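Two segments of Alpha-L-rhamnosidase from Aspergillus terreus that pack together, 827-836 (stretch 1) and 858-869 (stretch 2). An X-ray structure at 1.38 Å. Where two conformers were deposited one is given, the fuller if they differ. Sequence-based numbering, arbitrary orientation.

Stretch 1 (827-836) GFDFHLVAEV
Stretch 2 858-869: SGVHEYHVRCVK

Stretch 1 is a strand from F828 to V836, with phi/psi mostly near -115/130, and it runs antiparallel to the strand centred on 860-865. The axes make 162° between their N-to-C directions and approach to 4.6 Å. The two stretches bury 945 Å² between them, both sides summed.

At the start, G827 and F828 are poorly ordered. An ideal CB on G827 would lie 2.0 Å from V868 O, a clash, so the bare CA suits this position. F828 pairs with V868: V868 N donates to F828 O at 2.8 Å, while the return bond, F828 N to V868 O, is weak at 3.4 Å.

Between F828 and F830 the register shifts by one residue, a beta bulge, where stretch 2 turns a corner at C867 (phi/psi 59/53). D829 (chi1 m, chi2 -17°) braces it with both carboxylate oxygens: OD1 accepts from C867 N at 3.1 Å, and OD2 forms a salt bridge with R866 NH1 at 3.0 Å. The R866 side chain follows m, m, t, 160°.

Regular pairing then begins. F830 and V865 exchange two near-linear bonds, F830 N to V865 O and V865 N to F830 O, both 2.8 Å, at 174° and 176°. F830 (t, chi2 79°) sets CB 3.9 Å from V868 CG2, while V865 CG2 lies at its ring edge, 4.2 Å from F830 CD2.

H831 and H864 form a non-hydrogen-bonded backbone pair, CA atoms 4.7 Å apart, and their side chains are hydrogen-bonded to each other. Both take m with chi2 near -82°, and H831 ND1 meets H864 ND1 at 2.7 Å in a bond whose donor could be either. The rings stand rim to rim, planes at 62° and centroids 5.0 Å apart. H864 NE2 also donates to E862 OE2 at 2.6 Å.

L832 pairs with Y863 through L832 N to Y863 O (2.9 Å) and Y863 N to L832 O (2.8 Å); L832 CD2 (chi1 t, chi2 p) rests 4.1 Å from Y863 CD1 (chi1 m, chi2 88°).

V833 (t) is opposite E862 but reaches diagonally to V860 (t), CG1 to CG1 at 3.6 Å. A834 N to H861 O and H861 N to A834 O, each 2.8 Å, continue the ladder. E835 is extended (t, t, chi3 11°) opposite V860.

V836 (t) closes the pairing: V836 N to G859 O and G859 N to V836 O are both 2.9 Å. The backbone angles of G859, 127/-167, themselves call for glycine.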

# COMPACT_ATOMS: atom_id res chain seq x y z
N GLY A 827 29.83 15.02 28.63
CA GLY A 827 29.34 14.47 27.38
C GLY A 827 28.83 15.56 26.46
O GLY A 827 29.45 16.61 26.34
N PHE A 828 27.68 15.33 25.84
CA PHE A 828 27.06 16.28 24.92
C PHE A 828 25.83 16.91 25.60
O PHE A 828 25.28 16.37 26.56
CB PHE A 828 26.71 15.57 23.60
CG PHE A 828 27.83 15.49 22.58
CD1 PHE A 828 28.05 16.53 21.68
CD2 PHE A 828 28.66 14.38 22.51
CE1 PHE A 828 29.07 16.45 20.74
CE2 PHE A 828 29.67 14.30 21.56
CZ PHE A 828 29.88 15.34 20.68
N ASP A 829 25.42 18.07 25.08
CA ASP A 829 24.17 18.67 25.39
C ASP A 829 23.15 18.20 24.35
O ASP A 829 23.43 18.26 23.15
CB ASP A 829 24.26 20.20 25.36
CG ASP A 829 25.10 20.76 26.47
OD1 ASP A 829 25.32 20.01 27.44
OD2 ASP A 829 25.50 21.92 26.28
N PHE A 830 21.99 17.73 24.83
CA PHE A 830 20.92 17.20 23.99
C PHE A 830 19.73 18.16 24.08
O PHE A 830 19.32 18.55 25.16
CB PHE A 830 20.53 15.80 24.47
CG PHE A 830 19.33 15.20 23.78
CD1 PHE A 830 19.45 14.63 22.52
CD2 PHE A 830 18.08 15.22 24.37
CE1 PHE A 830 18.36 14.07 21.88
CE2 PHE A 830 17.00 14.64 23.74
CZ PHE A 830 17.13 14.08 22.49
N HIS A 831 19.17 18.50 22.93
CA HIS A 831 18.05 19.42 22.84
C HIS A 831 16.94 18.72 22.06
O HIS A 831 17.22 18.16 20.99
CB HIS A 831 18.47 20.69 22.11
CG HIS A 831 19.74 21.25 22.63
ND1 HIS A 831 19.83 22.05 23.77
CD2 HIS A 831 21.00 21.09 22.18
CE1 HIS A 831 21.10 22.39 23.95
NE2 HIS A 831 21.84 21.79 23.01
N LEU A 832 15.71 18.79 22.58
CA LEU A 832 14.56 18.15 21.93
C LEU A 832 13.35 19.07 21.99
O LEU A 832 12.96 19.56 23.05
CB LEU A 832 14.27 16.84 22.67
CG LEU A 832 12.96 16.14 22.32
CD1 LEU A 832 12.97 15.61 20.89
CD2 LEU A 832 12.64 14.97 23.27
N VAL A 833 12.69 19.21 20.84
CA VAL A 833 11.37 19.79 20.75
C VAL A 833 10.41 18.68 20.34
O VAL A 833 10.58 18.07 19.27
CB VAL A 833 11.34 20.94 19.74
CG1 VAL A 833 9.94 21.53 19.58
CG2 VAL A 833 12.32 22.04 20.14
N ALA A 834 9.41 18.41 21.19
CA ALA A 834 8.45 17.34 20.98
C ALA A 834 7.06 17.97 20.89
O ALA A 834 6.66 18.72 21.75
CB ALA A 834 8.51 16.36 22.12
N GLU A 835 6.37 17.66 19.79
CA GLU A 835 5.00 18.10 19.57
C GLU A 835 4.07 16.92 19.82
O GLU A 835 4.28 15.85 19.25
CB GLU A 835 4.89 18.55 18.13
CG GLU A 835 3.57 19.07 17.70
CD GLU A 835 3.56 19.45 16.21
OE1 GLU A 835 4.55 19.09 15.46
OE2 GLU A 835 2.58 20.11 15.81
N VAL A 836 3.07 17.13 20.68
CA VAL A 836 2.11 16.12 21.12
C VAL A 836 0.73 16.64 20.76
O VAL A 836 0.37 17.75 21.15
CB VAL A 836 2.26 15.82 22.63
CG1 VAL A 836 1.20 14.86 23.18
CG2 VAL A 836 3.66 15.31 22.91
N SER A 858 -0.85 17.45 25.56
CA SER A 858 -0.67 18.06 24.24
C SER A 858 0.15 19.36 24.33
O SER A 858 0.25 20.00 25.41
CB SER A 858 -2.00 18.36 23.57
OG SER A 858 -2.72 19.40 24.24
N GLY A 859 0.75 19.72 23.20
CA GLY A 859 1.45 20.98 23.04
C GLY A 859 2.86 20.77 22.53
O GLY A 859 3.19 19.69 22.06
N VAL A 860 3.66 21.83 22.60
CA VAL A 860 5.03 21.80 22.13
C VAL A 860 5.90 21.89 23.37
O VAL A 860 5.79 22.85 24.16
CB VAL A 860 5.33 22.95 21.15
CG1 VAL A 860 6.79 22.95 20.71
CG2 VAL A 860 4.42 22.90 19.93
N HIS A 861 6.70 20.84 23.59
CA HIS A 861 7.53 20.69 24.75
C HIS A 861 9.00 20.77 24.36
O HIS A 861 9.41 20.08 23.44
CB HIS A 861 7.23 19.37 25.47
CG HIS A 861 5.78 19.18 25.80
ND1 HIS A 861 5.21 19.71 26.94
CD2 HIS A 861 4.80 18.56 25.12
CE1 HIS A 861 3.92 19.39 26.96
NE2 HIS A 861 3.65 18.69 25.84
N GLU A 862 9.79 21.53 25.08
CA GLU A 862 11.21 21.72 24.80
C GLU A 862 12.00 21.15 25.99
O GLU A 862 11.68 21.50 27.16
CB GLU A 862 11.52 23.20 24.61
CG GLU A 862 12.85 23.45 23.96
CD GLU A 862 12.99 24.87 23.50
OE1 GLU A 862 12.19 25.29 22.63
OE2 GLU A 862 13.91 25.50 23.97
N TYR A 863 13.00 20.33 25.69
CA TYR A 863 13.86 19.72 26.71
C TYR A 863 15.33 20.02 26.41
O TYR A 863 15.80 19.82 25.29
CB TYR A 863 13.63 18.21 26.79
CG TYR A 863 12.20 17.80 27.06
CD1 TYR A 863 11.28 17.62 26.04
CD2 TYR A 863 11.76 17.63 28.36
CE1 TYR A 863 9.97 17.27 26.31
CE2 TYR A 863 10.45 17.28 28.64
CZ TYR A 863 9.56 17.09 27.61
OH TYR A 863 8.27 16.75 27.89
N HIS A 864 16.06 20.47 27.43
CA HIS A 864 17.47 20.71 27.28
C HIS A 864 18.19 19.88 28.33
O HIS A 864 17.99 20.14 29.51
CB HIS A 864 17.81 22.21 27.38
CG HIS A 864 17.17 23.02 26.32
ND1 HIS A 864 17.71 23.14 25.05
CD2 HIS A 864 15.98 23.64 26.28
CE1 HIS A 864 16.89 23.85 24.30
NE2 HIS A 864 15.82 24.17 25.03
N VAL A 865 18.94 18.87 27.89
CA VAL A 865 19.61 17.96 28.78
C VAL A 865 21.10 18.19 28.65
O VAL A 865 21.70 17.90 27.62
CB VAL A 865 19.27 16.48 28.55
CG1 VAL A 865 19.83 15.64 29.68
CG2 VAL A 865 17.77 16.27 28.42
N ARG A 866 21.69 18.70 29.73
CA ARG A 866 23.08 19.09 29.72
C ARG A 866 23.91 17.88 30.16
O ARG A 866 23.50 17.14 31.03
CB ARG A 866 23.37 20.27 30.67
CG ARG A 866 22.83 21.61 30.21
CD ARG A 866 23.62 22.32 29.12
NE ARG A 866 23.13 23.68 28.94
CZ ARG A 866 23.81 24.67 28.37
NH1 ARG A 866 24.97 24.43 27.78
NH2 ARG A 866 23.31 25.90 28.40
N CYS A 867 25.06 17.68 29.51
CA CYS A 867 26.08 16.69 29.94
C CYS A 867 25.49 15.27 29.98
O CYS A 867 25.58 14.55 30.99
CB CYS A 867 26.67 17.07 31.30
SG CYS A 867 27.31 18.77 31.37
N VAL A 868 24.88 14.88 28.86
CA VAL A 868 24.33 13.52 28.69
C VAL A 868 25.49 12.55 28.48
O VAL A 868 26.31 12.78 27.59
CB VAL A 868 23.40 13.41 27.48
CG1 VAL A 868 22.97 11.97 27.24
CG2 VAL A 868 22.18 14.30 27.61
N LYS A 869 25.45 11.43 29.20
CA LYS A 869 26.51 10.41 29.17
C LYS A 869 25.96 9.12 28.53
O LYS A 869 24.86 8.62 28.87
CB LYS A 869 27.05 10.17 30.59